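Local coordinates for protein anti-H(O) lectin 1 (Ulex europaeus, PDB 1FX5) that binds L-fucose as a legume lectin that recognises the H(O) blood group and carries one calcium and one manganese ion, at residues Ala84-Leu89 and Asp127-Pro132; Gly139-Gly144 and Trp158-Gly163; Ser152-Arg157 and Ile194-Ile199; Asn166-Glu171 and Leu185-Asp190. All blocks are in the same frame, centred on the assembly; numbering follows the deposited sequence.

Overall arrangement
All four contacts lie in the legume lectin beta sandwich. Contacts 1 and 2 sit beside the metal pair, with centres about 8 Å apart. They share the manganese ion and two of its waters, and K160 NZ reaches T128 O at 2.8 Å. Contact 1 also carries D87, beside the calcium, at what is probably the fucose pocket. Contact 3 joins the margins of the two sheets, about 13 Å (centre to centre) from contact 2. I143 O hydrogen-bonds E156 N between them. Contact 4 is the open end of a back-sheet hairpin, its centre about 12 Å from that of contact 2. There R161 NH2 pairs with D190 OD1 at 2.9 Å, and W158 NE1 hydrogen-bonds Y187 OH.

Contact 1. Residues Ala84-Leu89 and Asp127-Pro132; sequences AATDGL and DTIGSP. With CA (calcium ion), chain G; MN (manganese (II) ion), chain F.
I129 leans over T86 and D87, and its CG2 methyl does most of the touching. I129 CG2 sits 3.7 Å from T86 CG2, the two side chains crossing at a slant. I129 CG2 also lies 3.5 Å from D87 OD2. With CG1 anti to the backbone N (chi1 -160°), CG2 meets both from between the backbone N and carbonyl carbon. T128 points its hydroxyl into the bend of the other segment, where OG1 lies close to T86 CA and the D87 carbonyl carbon. Its bond to A85 O is weak at best. The firmer link is T128 N to D87 O (3.2 Å), with the donor above the carbonyl plane.

The peptide bond between T86 and D87 is cis. T86 OG1 donates to D87 OD1 at 2.8 Å, from above the carboxylate plane. Water 1 donates to both D87 O and D87 OD2 and binds calcium at 2.3 Å, so D87 is tied to the metal through a water. D127 grips calcium with both carboxylate oxygens, while its OD1 also binds manganese at 2.2 Å. I129 N donates to D127 OD2, an Asx turn, and I129 O binds calcium at 2.4 Å. A cis peptide before an aspartate beside calcium is a hallmark of legume lectin sugar sites. D87 OD2 here bonds a bound methylpentanediol, consistent with such a pocket.

N134 and D137 complete the protein ligands of calcium. G88 pairs with D127 where strand 88-94 runs antiparallel to strand 122-127. On its other side, D87 and G88 form a classic bulge opposite S217 of strand 209-219.

Contact 2. Residues Gly139-Gly144 and Trp158-Gly163; sequences GFPHIG and WNKRYG. With MN (manganese (II) ion), chain F.
W158 packs against H142 and I143 where strand 142-147 of the legume lectin beta sandwich meets the loop leaving strand 154-157. The backbones are joined by W158 N donating to P141 O at 3.1 Å, with the donor above the carbonyl plane.

W158 CB rests 3.7 Å from H142 CA and also touches I143 CG2. CG is anti to the backbone N (chi1 170°), which sets it beside I143 CG2. CD2 also stays near that methyl, which lies obliquely to the ring and toward its rim, the two side chains crossing at about a right angle. W158 CE3 comes 3.8 Å from H142 O. NE1 of the indole is bonded to Y187 OH.

On the opposite face, K160 CB stands 3.9 Å above the W158 ring plane, over its centre. The extended K160 chain then crosses the P141 ring at about a right angle, with K160 CD 3.9 Å from P141 CG. Its NZ goes on to the carbonyl oxygens of T128, P82 and K83, so one ammonium group serves three backbone acceptors. P141 CB also lies 3.2 Å from W158 O.

H142 CB points away from the loop, and the imidazole reaches the metal site. E125, D127 and D137 are the other protein ligands of manganese. H142 ND1 donates to F140 O at 2.8 Å, which fixes the ring's rotation, and H142 NE2 binds manganese at 2.4 Å.

Contact 3. Residues Ser152-Arg157 and Ile194-Ile199; sequences SINAER and ISVTSI
This is a surface contact between two sheet margins, in which N154 and E156 of one strand reach across to V196 and T197 of the other. Strands 154-157 and 194-199 run antiparallel, at 170°, with their axes 6.7 Å apart. No backbone hydrogen bond joins them, and side chains fill the gap.

N154 makes the direct polar link. N154 CG is anti to the backbone N (chi1 -168°), which places it near V196 CG2. N154 ND2 donates to T197 O at 3.0 Å. The bond is nearly flat: the acceptor lies in the amide plane and the donor in the carbonyl plane. Water 5 adds a bridge, accepting from T197 N, donating to E156 OE2 and weakly accepting from N154 ND2.

In the legume lectin fold, strand 154-157 borders the curved front sheet through its pairing with strand 142-147. Strand 192-199 borders the flat back sheet beside strand 180-187. The contact thus bridges the edge strands of the two sheets.

V196 CG2 touches both polar side chains, lying 3.8 Å from N154 ND2 and from E156 CG. E156 CG also sits 3.3 Å from S195 O. Beyond CG the chain bends at chi2 (-74°). Towards one end, I153 CD1 approaches S198 OG at 3.2 Å. Towards the other, I194 CD1 packs 4.0 Å from R157 O. A155 turns the other way, where its methyl touches H142, a manganese ligand.

Contact 4. Residues Asn166-Glu171 and Leu185-Asp190; sequences NVANVE and LTYPSD
N169 and T186 hold each other by a pair of backbone hydrogen bonds. N169 N donates to T186 O at 2.9 Å, almost straight at 173°. T186 N returns a bond to N169 O, also at 2.9 Å. Water 7 joins T186 OG1 to N169 O, weakly at the second end, and T186 OG1 is also bonded to S193 OG. Water 6 donates to V167 O and weakly accepts from S189 N.

Outside this pair, A168 CB touches two side chains. A168 CB lies 4.0 Å from L185 CG and 3.8 Å from Y187 CE1. With Y187 CG anti to the carbonyl carbon (chi1 -76°), its ring lies beside A168 and N166. The ring receives N166 O at its edge, in the ring plane, 3.5 Å from Y187 CE1. P188 continues the packing, with P188 CD 3.3 Å from V167 O and its ring crossing the N169 side chain obliquely.

These residues form the open end of a beta hairpin, strands 168-175 and 180-187, in the back sheet of the lectin sandwich. Strand 64-78 flanks it beside 168-175, and strand 192-199 beside 180-187. V170 and L185 point into the sandwich, against F126 of strand 122-127.

Contact 1. Residues Ala84-Leu89 and Asp127-Pro132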
loop_
_atom_site.group_PDB
_atom_site.type_symbol
_atom_site.label_atom_id
_atom_site.label_comp_id
_atom_site.label_asym_id
_atom_site.label_seq_id
_atom_site.Cartn_x
_atom_site.Cartn_y
_atom_site.Cartn_z
ATOM N N ALA A 84 -3.394 38.048 3.735
ATOM C CA ALA A 84 -2.461 38.038 2.609
ATOM C C ALA A 84 -1.641 36.752 2.370
ATOM O O ALA A 84 -1.062 36.594 1.290
ATOM C CB ALA A 84 -1.510 39.246 2.745
ATOM N N ALA A 85 -1.579 35.860 3.357
ATOM C CA ALA A 85 -0.815 34.604 3.244
ATOM C C ALA A 85 -1.333 33.677 2.146
ATOM O O ALA A 85 -2.546 33.557 1.948
ATOM C CB ALA A 85 -0.795 33.896 4.565
ATOM N N THR A 86 -0.405 32.983 1.483
ATOM C CA THR A 86 -0.709 32.058 0.380
ATOM C C THR A 86 -0.017 30.699 0.657
ATOM O O THR A 86 0.686 30.597 1.654
ATOM C CB THR A 86 -0.152 32.668 -0.961
ATOM O OG1 THR A 86 1.274 32.520 -1.004
ATOM C CG2 THR A 86 -0.472 34.173 -1.090
ATOM N N ASP A 87 -0.266 29.624 -0.115
ATOM C CA ASP A 87 -1.190 29.550 -1.264
ATOM C C ASP A 87 -2.299 28.525 -1.023
ATOM O O ASP A 87 -3.307 28.551 -1.734
ATOM C CB ASP A 87 -0.462 29.173 -2.553
ATOM C CG ASP A 87 0.035 30.374 -3.300
ATOM O OD1 ASP A 87 1.236 30.679 -3.156
ATOM O OD2 ASP A 87 -0.766 31.033 -3.993
ATOM N N GLY A 88 -2.067 27.589 -0.086
ATOM C CA GLY A 88 -3.057 26.568 0.230
ATOM C C GLY A 88 -2.569 25.133 0.124
ATOM O O GLY A 88 -1.364 24.882 0.008
ATOM N N LEU A 89 -3.484 24.177 0.262
ATOM C CA LEU A 89 -3.108 22.776 0.168
ATOM C C LEU A 89 -4.078 22.064 -0.780
ATOM O O LEU A 89 -5.161 22.582 -1.088
ATOM C CB LEU A 89 -3.018 22.095 1.538
ATOM C CG LEU A 89 -4.289 21.937 2.351
ATOM C CD1 LEU A 89 -4.249 20.627 3.117
ATOM C CD2 LEU A 89 -4.431 23.110 3.292
ATOM N N ASP A 127 -7.774 26.682 -1.380
ATOM C CA ASP A 127 -7.100 27.849 -1.912
ATOM C C ASP A 127 -7.195 29.080 -1.017
ATOM O O ASP A 127 -8.259 29.709 -0.917
ATOM C CB ASP A 127 -7.694 28.097 -3.302
ATOM C CG ASP A 127 -6.849 29.022 -4.153
ATOM O OD1 ASP A 127 -6.985 29.003 -5.392
ATOM O OD2 ASP A 127 -6.051 29.778 -3.596
ATOM N N THR A 128 -6.053 29.478 -0.456
ATOM C CA THR A 128 -6.004 30.637 0.438
ATOM C C THR A 128 -5.899 32.043 -0.170
ATOM O O THR A 128 -5.914 33.021 0.579
ATOM C CB THR A 128 -4.941 30.459 1.551
ATOM O OG1 THR A 128 -3.644 30.399 0.957
ATOM C CG2 THR A 128 -5.184 29.184 2.352
ATOM N N ILE A 129 -5.762 32.159 -1.495
ATOM C CA ILE A 129 -5.679 33.479 -2.144
ATOM C C ILE A 129 -6.306 33.485 -3.555
ATOM O O ILE A 129 -5.986 32.607 -4.384
ATOM C CB ILE A 129 -4.209 34.023 -2.199
ATOM C CG1 ILE A 129 -4.207 35.544 -2.410
ATOM C CG2 ILE A 129 -3.374 33.325 -3.281
ATOM C CD1 ILE A 129 -4.408 36.374 -1.121
ATOM N N GLY A 130 -7.203 34.451 -3.813
ATOM C CA GLY A 130 -7.873 34.578 -5.116
ATOM C C GLY A 130 -7.510 35.818 -5.941
ATOM O O GLY A 130 -6.396 36.333 -5.827
ATOM N N SER A 131 -8.405 36.291 -6.807
ATOM C CA SER A 131 -8.086 37.476 -7.605
ATOM C C SER A 131 -8.113 38.705 -6.699
ATOM O O SER A 131 -8.867 38.733 -5.717
ATOM C CB SER A 131 -9.070 37.657 -8.766
ATOM O OG SER A 131 -10.396 37.637 -8.297
ATOM N N PRO A 132 -7.382 39.776 -7.068
ATOM C CA PRO A 132 -6.540 39.983 -8.253
ATOM C C PRO A 132 -5.192 39.245 -8.256
ATOM O O PRO A 132 -4.565 39.108 -9.313
ATOM C CB PRO A 132 -6.262 41.502 -8.229
ATOM C CG PRO A 132 -7.234 42.059 -7.255
ATOM C CD PRO A 132 -7.366 40.984 -6.227
HETATM CA CA CA G . -5.186 30.811 -5.694
HETATM MN MN MN F . -8.445 28.519 -6.918
HETATM O O HOH W 1 -3.439 30.124 -4.370
HETATM O O HOH W 2 -7.059 27.550 -8.200
HETATM O O HOH W 3 -10.127 28.095 -8.261
HETATM O O HOH W 4 -4.635 29.170 -7.279
#

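Contact 2. Residues Gly139-Gly144 and Trp158-Gly163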
loop_
_atom_site.group_PDB
_atom_site.type_symbol
_atom_site.label_atom_id
_atom_site.label_comp_id
_atom_site.label_asym_id
_atom_site.label_seq_id
_atom_site.Cartn_x
_atom_site.Cartn_y
_atom_site.Cartn_z
ATOM N N GLY A 139 -12.876 36.275 -6.357
ATOM C CA GLY A 139 -12.213 37.262 -5.510
ATOM C C GLY A 139 -12.155 37.053 -4.016
ATOM O O GLY A 139 -12.400 38.016 -3.291
ATOM N N PHE A 140 -11.823 35.840 -3.547
ATOM C CA PHE A 140 -11.738 35.523 -2.110
ATOM C C PHE A 140 -11.231 34.094 -1.909
ATOM O O PHE A 140 -11.206 33.322 -2.864
ATOM C CB PHE A 140 -13.115 35.662 -1.441
ATOM C CG PHE A 140 -14.280 35.210 -2.306
ATOM C CD1 PHE A 140 -15.165 36.148 -2.844
ATOM C CD2 PHE A 140 -14.481 33.862 -2.594
ATOM C CE1 PHE A 140 -16.215 35.751 -3.651
ATOM C CE2 PHE A 140 -15.537 33.452 -3.408
ATOM C CZ PHE A 140 -16.403 34.400 -3.938
ATOM N N PRO A 141 -10.776 33.732 -0.679
ATOM C CA PRO A 141 -10.283 32.361 -0.407
ATOM C C PRO A 141 -11.451 31.415 -0.732
ATOM O O PRO A 141 -12.621 31.807 -0.585
ATOM C CB PRO A 141 -9.983 32.388 1.089
ATOM C CG PRO A 141 -9.603 33.838 1.327
ATOM C CD PRO A 141 -10.645 34.586 0.516
ATOM N N HIS A 142 -11.167 30.169 -1.104
ATOM C CA HIS A 142 -12.254 29.254 -1.448
ATOM C C HIS A 142 -11.830 27.792 -1.546
ATOM O O HIS A 142 -10.620 27.494 -1.570
ATOM C CB HIS A 142 -12.747 29.673 -2.845
ATOM C CG HIS A 142 -11.638 29.769 -3.868
ATOM N ND1 HIS A 142 -10.717 30.797 -3.922
ATOM C CD2 HIS A 142 -11.272 28.903 -4.848
ATOM C CE1 HIS A 142 -9.835 30.534 -4.897
ATOM N NE2 HIS A 142 -10.124 29.393 -5.498
ATOM N N ILE A 143 -12.801 26.874 -1.482
ATOM C CA ILE A 143 -12.451 25.457 -1.621
ATOM C C ILE A 143 -13.079 25.077 -2.983
ATOM O O ILE A 143 -14.247 25.418 -3.254
ATOM C CB ILE A 143 -12.871 24.483 -0.440
ATOM C CG1 ILE A 143 -14.270 23.914 -0.620
ATOM C CG2 ILE A 143 -12.695 25.133 0.903
ATOM C CD1 ILE A 143 -15.386 24.895 -0.377
ATOM N N GLY A 144 -12.280 24.493 -3.878
ATOM C CA GLY A 144 -12.806 24.118 -5.174
ATOM C C GLY A 144 -12.406 22.777 -5.750
ATOM O O GLY A 144 -11.542 22.059 -5.221
ATOM N N TRP A 158 -14.689 30.479 1.268
ATOM C CA TRP A 158 -14.125 29.948 2.506
ATOM C C TRP A 158 -13.447 31.027 3.356
ATOM O O TRP A 158 -12.559 31.730 2.879
ATOM C CB TRP A 158 -13.083 28.858 2.139
ATOM C CG TRP A 158 -12.171 28.317 3.286
ATOM C CD1 TRP A 158 -12.541 28.020 4.579
ATOM C CD2 TRP A 158 -10.775 27.953 3.186
ATOM N NE1 TRP A 158 -11.474 27.489 5.276
ATOM C CE2 TRP A 158 -10.382 27.444 4.447
ATOM C CE3 TRP A 158 -9.837 28.007 2.149
ATOM C CZ2 TRP A 158 -9.075 26.990 4.701
ATOM C CZ3 TRP A 158 -8.548 27.556 2.397
ATOM C CH2 TRP A 158 -8.172 27.053 3.668
ATOM N N ASN A 159 -13.873 31.189 4.604
ATOM C CA ASN A 159 -13.253 32.191 5.471
ATOM C C ASN A 159 -12.167 31.441 6.253
ATOM O O ASN A 159 -12.431 30.873 7.320
ATOM C CB ASN A 159 -14.282 32.803 6.412
ATOM C CG ASN A 159 -15.344 33.595 5.664
ATOM O OD1 ASN A 159 -16.532 33.448 5.923
ATOM N ND2 ASN A 159 -14.921 34.415 4.706
ATOM N N LYS A 160 -10.967 31.415 5.674
ATOM C CA LYS A 160 -9.793 30.741 6.247
ATOM C C LYS A 160 -9.394 31.194 7.661
ATOM O O LYS A 160 -9.514 32.366 7.998
ATOM C CB LYS A 160 -8.595 30.862 5.268
ATOM C CG LYS A 160 -8.265 32.312 4.856
ATOM C CD LYS A 160 -7.041 32.402 3.962
ATOM C CE LYS A 160 -6.513 33.832 3.912
ATOM N NZ LYS A 160 -5.285 33.972 3.093
ATOM N N ARG A 161 -8.889 30.252 8.459
ATOM C CA ARG A 161 -8.456 30.501 9.827
ATOM C C ARG A 161 -7.053 29.911 9.948
ATOM O O ARG A 161 -6.791 28.866 9.350
ATOM C CB ARG A 161 -9.387 29.791 10.816
ATOM C CG ARG A 161 -10.816 30.298 10.823
ATOM C CD ARG A 161 -11.652 29.639 11.913
ATOM N NE ARG A 161 -13.033 30.126 11.871
ATOM C CZ ARG A 161 -14.068 29.588 12.511
ATOM N NH1 ARG A 161 -13.916 28.522 13.277
ATOM N NH2 ARG A 161 -15.279 30.118 12.353
ATOM N N TYR A 162 -6.165 30.553 10.711
ATOM C CA TYR A 162 -4.797 30.069 10.890
ATOM C C TYR A 162 -4.526 29.740 12.357
ATOM O O TYR A 162 -5.249 30.214 13.226
ATOM C CB TYR A 162 -3.788 31.133 10.439
ATOM C CG TYR A 162 -3.661 31.299 8.949
ATOM C CD1 TYR A 162 -4.629 31.982 8.224
ATOM C CD2 TYR A 162 -2.607 30.711 8.253
ATOM C CE1 TYR A 162 -4.562 32.063 6.845
ATOM C CE2 TYR A 162 -2.524 30.786 6.872
ATOM C CZ TYR A 162 -3.507 31.454 6.176
ATOM O OH TYR A 162 -3.471 31.477 4.806
ATOM N N GLY A 163 -3.491 28.932 12.623
ATOM C CA GLY A 163 -3.146 28.568 13.994
ATOM C C GLY A 163 -3.526 27.172 14.449
ATOM O O GLY A 163 -4.509 26.599 13.968
HETATM MN MN MN F . -8.445 28.519 -6.918
HETATM O O HOH W 2 -7.059 27.550 -8.200
HETATM O O HOH W 3 -10.127 28.095 -8.261
#

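Contact 3. Residues Ser152-Arg157 and Ile194-Ile199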
loop_
_atom_site.group_PDB
_atom_site.type_symbol
_atom_site.label_atom_id
_atom_site.label_comp_id
_atom_site.label_asym_id
_atom_site.label_seq_id
_atom_site.Cartn_x
_atom_site.Cartn_y
_atom_site.Cartn_z
ATOM N N SER A 152 -11.042 26.167 -11.426
ATOM C CA SER A 152 -12.082 25.232 -10.966
ATOM C C SER A 152 -13.396 25.203 -11.766
ATOM O O SER A 152 -13.773 26.206 -12.390
ATOM C CB SER A 152 -12.463 25.575 -9.513
ATOM O OG SER A 152 -11.338 25.732 -8.661
ATOM N N ILE A 153 -14.108 24.069 -11.757
ATOM C CA ILE A 153 -15.381 24.012 -12.478
ATOM C C ILE A 153 -16.463 24.485 -11.469
ATOM O O ILE A 153 -17.548 24.930 -11.861
ATOM C CB ILE A 153 -15.774 22.600 -13.029
ATOM C CG1 ILE A 153 -15.604 21.540 -11.965
ATOM C CG2 ILE A 153 -15.031 22.293 -14.318
ATOM C CD1 ILE A 153 -16.257 20.276 -12.358
ATOM N N ASN A 154 -16.175 24.345 -10.175
ATOM C CA ASN A 154 -17.082 24.759 -9.114
ATOM C C ASN A 154 -16.232 25.134 -7.900
ATOM O O ASN A 154 -15.191 24.520 -7.653
ATOM C CB ASN A 154 -18.088 23.681 -8.741
ATOM C CG ASN A 154 -19.193 24.227 -7.844
ATOM O OD1 ASN A 154 -19.361 25.432 -7.760
ATOM N ND2 ASN A 154 -19.937 23.366 -7.180
ATOM N N ALA A 155 -16.660 26.149 -7.158
ATOM C CA ALA A 155 -15.928 26.613 -5.970
ATOM C C ALA A 155 -16.873 27.282 -4.969
ATOM O O ALA A 155 -17.912 27.797 -5.370
ATOM C CB ALA A 155 -14.845 27.628 -6.394
ATOM N N GLU A 156 -16.544 27.232 -3.675
ATOM C CA GLU A 156 -17.385 27.862 -2.656
ATOM C C GLU A 156 -16.509 28.743 -1.773
ATOM O O GLU A 156 -15.349 28.398 -1.476
ATOM C CB GLU A 156 -18.117 26.829 -1.782
ATOM C CG GLU A 156 -19.068 25.862 -2.539
ATOM C CD GLU A 156 -20.392 26.493 -3.008
ATOM O OE1 GLU A 156 -20.833 27.515 -2.437
ATOM O OE2 GLU A 156 -21.007 25.952 -3.952
ATOM N N ARG A 157 -17.070 29.862 -1.335
ATOM C CA ARG A 157 -16.360 30.815 -0.472
ATOM C C ARG A 157 -15.919 30.187 0.848
ATOM O O ARG A 157 -16.722 29.563 1.520
ATOM C CB ARG A 157 -17.257 32.015 -0.159
ATOM C CG ARG A 157 -16.519 33.132 0.515
ATOM C CD ARG A 157 -17.370 34.373 0.492
ATOM N NE ARG A 157 -16.598 35.570 0.807
ATOM C CZ ARG A 157 -16.866 36.777 0.307
ATOM N NH1 ARG A 157 -17.887 36.952 -0.536
ATOM N NH2 ARG A 157 -16.110 37.812 0.660
ATOM N N ILE A 194 -18.444 23.960 5.587
ATOM C CA ILE A 194 -18.682 24.361 4.197
ATOM C C ILE A 194 -18.444 23.151 3.308
ATOM O O ILE A 194 -17.670 22.250 3.670
ATOM C CB ILE A 194 -17.750 25.516 3.682
ATOM C CG1 ILE A 194 -16.303 25.090 3.706
ATOM C CG2 ILE A 194 -17.898 26.799 4.510
ATOM C CD1 ILE A 194 -15.435 26.086 3.006
ATOM N N SER A 195 -19.137 23.087 2.176
ATOM C CA SER A 195 -18.939 21.963 1.277
ATOM C C SER A 195 -19.108 22.368 -0.171
ATOM O O SER A 195 -19.776 23.373 -0.483
ATOM C CB SER A 195 -19.845 20.791 1.625
ATOM O OG SER A 195 -21.198 21.142 1.539
ATOM N N VAL A 196 -18.407 21.641 -1.033
ATOM C CA VAL A 196 -18.440 21.874 -2.463
ATOM C C VAL A 196 -18.631 20.502 -3.090
ATOM O O VAL A 196 -18.035 19.502 -2.633
ATOM C CB VAL A 196 -17.158 22.562 -2.956
ATOM C CG1 VAL A 196 -15.936 21.659 -2.756
ATOM C CG2 VAL A 196 -17.341 22.976 -4.397
ATOM N N THR A 197 -19.438 20.459 -4.149
ATOM C CA THR A 197 -19.735 19.212 -4.842
ATOM C C THR A 197 -19.724 19.330 -6.340
ATOM O O THR A 197 -19.973 20.414 -6.880
ATOM C CB THR A 197 -21.206 18.785 -4.509
ATOM O OG1 THR A 197 -21.367 18.627 -3.102
ATOM C CG2 THR A 197 -21.567 17.502 -5.155
ATOM N N SER A 198 -19.479 18.204 -7.004
ATOM C CA SER A 198 -19.471 18.137 -8.454
ATOM C C SER A 198 -19.713 16.711 -8.956
ATOM O O SER A 198 -19.525 15.734 -8.215
ATOM C CB SER A 198 -18.227 18.715 -9.093
ATOM O OG SER A 198 -18.571 19.076 -10.435
ATOM N N ILE A 199 -20.167 16.600 -10.207
ATOM C CA ILE A 199 -20.441 15.307 -10.819
ATOM C C ILE A 199 -19.468 15.181 -11.977
ATOM O O ILE A 199 -19.527 15.949 -12.941
ATOM C CB ILE A 199 -21.922 15.200 -11.241
ATOM C CG1 ILE A 199 -22.789 15.464 -10.000
ATOM C CG2 ILE A 199 -22.202 13.818 -11.842
ATOM C CD1 ILE A 199 -24.253 15.180 -10.118
HETATM O O HOH W 5 -21.303 23.027 -4.277
#

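Contact 4. Residues Asn166-Glu171 and Leu185-Asp190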
loop_
_atom_site.group_PDB
_atom_site.type_symbol
_atom_site.label_atom_id
_atom_site.label_comp_id
_atom_site.label_asym_id
_atom_site.label_seq_id
_atom_site.Cartn_x
_atom_site.Cartn_y
_atom_site.Cartn_z
ATOM N N ASN A 166 -7.017 26.456 15.543
ATOM C CA ASN A 166 -8.029 26.422 14.504
ATOM C C ASN A 166 -7.943 25.221 13.555
ATOM O O ASN A 166 -8.019 25.365 12.325
ATOM C CB ASN A 166 -8.010 27.713 13.712
ATOM C CG ASN A 166 -8.514 28.882 14.517
ATOM O OD1 ASN A 166 -7.788 29.838 14.739
ATOM N ND2 ASN A 166 -9.760 28.820 14.951
ATOM N N VAL A 167 -7.781 24.034 14.124
ATOM C CA VAL A 167 -7.693 22.818 13.323
ATOM C C VAL A 167 -9.013 22.589 12.559
ATOM O O VAL A 167 -10.103 22.854 13.081
ATOM C CB VAL A 167 -7.372 21.593 14.237
ATOM C CG1 VAL A 167 -7.352 20.294 13.441
ATOM C CG2 VAL A 167 -6.013 21.791 14.847
ATOM N N ALA A 168 -8.898 22.114 11.321
ATOM C CA ALA A 168 -10.052 21.835 10.476
ATOM C C ALA A 168 -10.098 20.341 10.179
ATOM O O ALA A 168 -9.048 19.703 10.053
ATOM C CB ALA A 168 -9.934 22.618 9.164
ATOM N N ASN A 169 -11.302 19.767 10.177
ATOM C CA ASN A 169 -11.486 18.347 9.884
ATOM C C ASN A 169 -12.119 18.314 8.479
ATOM O O ASN A 169 -13.112 19.011 8.215
ATOM C CB ASN A 169 -12.430 17.687 10.881
ATOM C CG ASN A 169 -11.898 17.727 12.306
ATOM O OD1 ASN A 169 -12.672 17.807 13.270
ATOM N ND2 ASN A 169 -10.580 17.681 12.455
ATOM N N VAL A 170 -11.523 17.532 7.586
ATOM C CA VAL A 170 -11.998 17.391 6.203
ATOM C C VAL A 170 -12.480 15.983 5.838
ATOM O O VAL A 170 -11.926 14.959 6.286
ATOM C CB VAL A 170 -10.862 17.773 5.187
ATOM C CG1 VAL A 170 -11.316 17.568 3.728
ATOM C CG2 VAL A 170 -10.400 19.203 5.422
ATOM N N GLU A 171 -13.516 15.926 5.022
ATOM C CA GLU A 171 -14.043 14.649 4.591
ATOM C C GLU A 171 -14.375 14.752 3.097
ATOM O O GLU A 171 -15.114 15.661 2.682
ATOM C CB GLU A 171 -15.267 14.252 5.392
ATOM C CG GLU A 171 -15.672 12.838 5.095
ATOM C CD GLU A 171 -16.815 12.378 5.957
ATOM O OE1 GLU A 171 -16.882 12.817 7.134
ATOM O OE2 GLU A 171 -17.646 11.584 5.457
ATOM N N LEU A 185 -15.498 20.790 4.845
ATOM C CA LEU A 185 -14.552 21.212 5.854
ATOM C C LEU A 185 -15.321 21.700 7.087
ATOM O O LEU A 185 -16.331 22.379 6.947
ATOM C CB LEU A 185 -13.666 22.322 5.284
ATOM C CG LEU A 185 -12.662 23.023 6.220
ATOM C CD1 LEU A 185 -11.473 23.579 5.400
ATOM C CD2 LEU A 185 -13.375 24.151 7.027
ATOM N N THR A 186 -14.875 21.315 8.279
ATOM C CA THR A 186 -15.539 21.739 9.499
ATOM C C THR A 186 -14.552 22.190 10.578
ATOM O O THR A 186 -13.499 21.567 10.773
ATOM C CB THR A 186 -16.406 20.604 10.090
ATOM O OG1 THR A 186 -17.420 20.241 9.142
ATOM C CG2 THR A 186 -17.074 21.047 11.426
ATOM N N TYR A 187 -14.839 23.333 11.203
ATOM C CA TYR A 187 -13.980 23.861 12.276
ATOM C C TYR A 187 -14.751 23.432 13.535
ATOM O O TYR A 187 -15.817 23.973 13.827
ATOM C CB TYR A 187 -13.862 25.391 12.205
ATOM C CG TYR A 187 -12.935 25.896 11.113
ATOM C CD1 TYR A 187 -11.559 25.730 11.203
ATOM C CD2 TYR A 187 -13.437 26.551 10.003
ATOM C CE1 TYR A 187 -10.700 26.214 10.206
ATOM C CE2 TYR A 187 -12.600 27.031 9.009
ATOM C CZ TYR A 187 -11.238 26.861 9.113
ATOM O OH TYR A 187 -10.433 27.364 8.123
ATOM N N PRO A 188 -14.263 22.404 14.247
ATOM C CA PRO A 188 -14.913 21.898 15.457
ATOM C C PRO A 188 -15.139 22.893 16.600
ATOM O O PRO A 188 -16.042 22.692 17.417
ATOM C CB PRO A 188 -14.011 20.737 15.874
ATOM C CG PRO A 188 -12.673 21.133 15.337
ATOM C CD PRO A 188 -13.017 21.662 13.977
ATOM N N SER A 189 -14.372 23.982 16.626
ATOM C CA SER A 189 -14.505 24.992 17.675
ATOM C C SER A 189 -15.881 25.650 17.720
ATOM O O SER A 189 -16.423 25.915 18.805
ATOM C CB SER A 189 -13.455 26.081 17.510
ATOM O OG SER A 189 -13.784 26.913 16.415
ATOM N N ASP A 190 -16.439 25.936 16.551
ATOM C CA ASP A 190 -17.753 26.572 16.497
ATOM C C ASP A 190 -18.704 25.884 15.541
ATOM O O ASP A 190 -19.787 26.386 15.288
ATOM C CB ASP A 190 -17.645 28.073 16.170
ATOM C CG ASP A 190 -17.133 28.344 14.749
ATOM O OD1 ASP A 190 -17.269 29.517 14.317
ATOM O OD2 ASP A 190 -16.595 27.413 14.084
HETATM O O HOH W 6 -11.448 24.485 15.059
HETATM O O HOH W 7 -16.293 17.857 7.990
#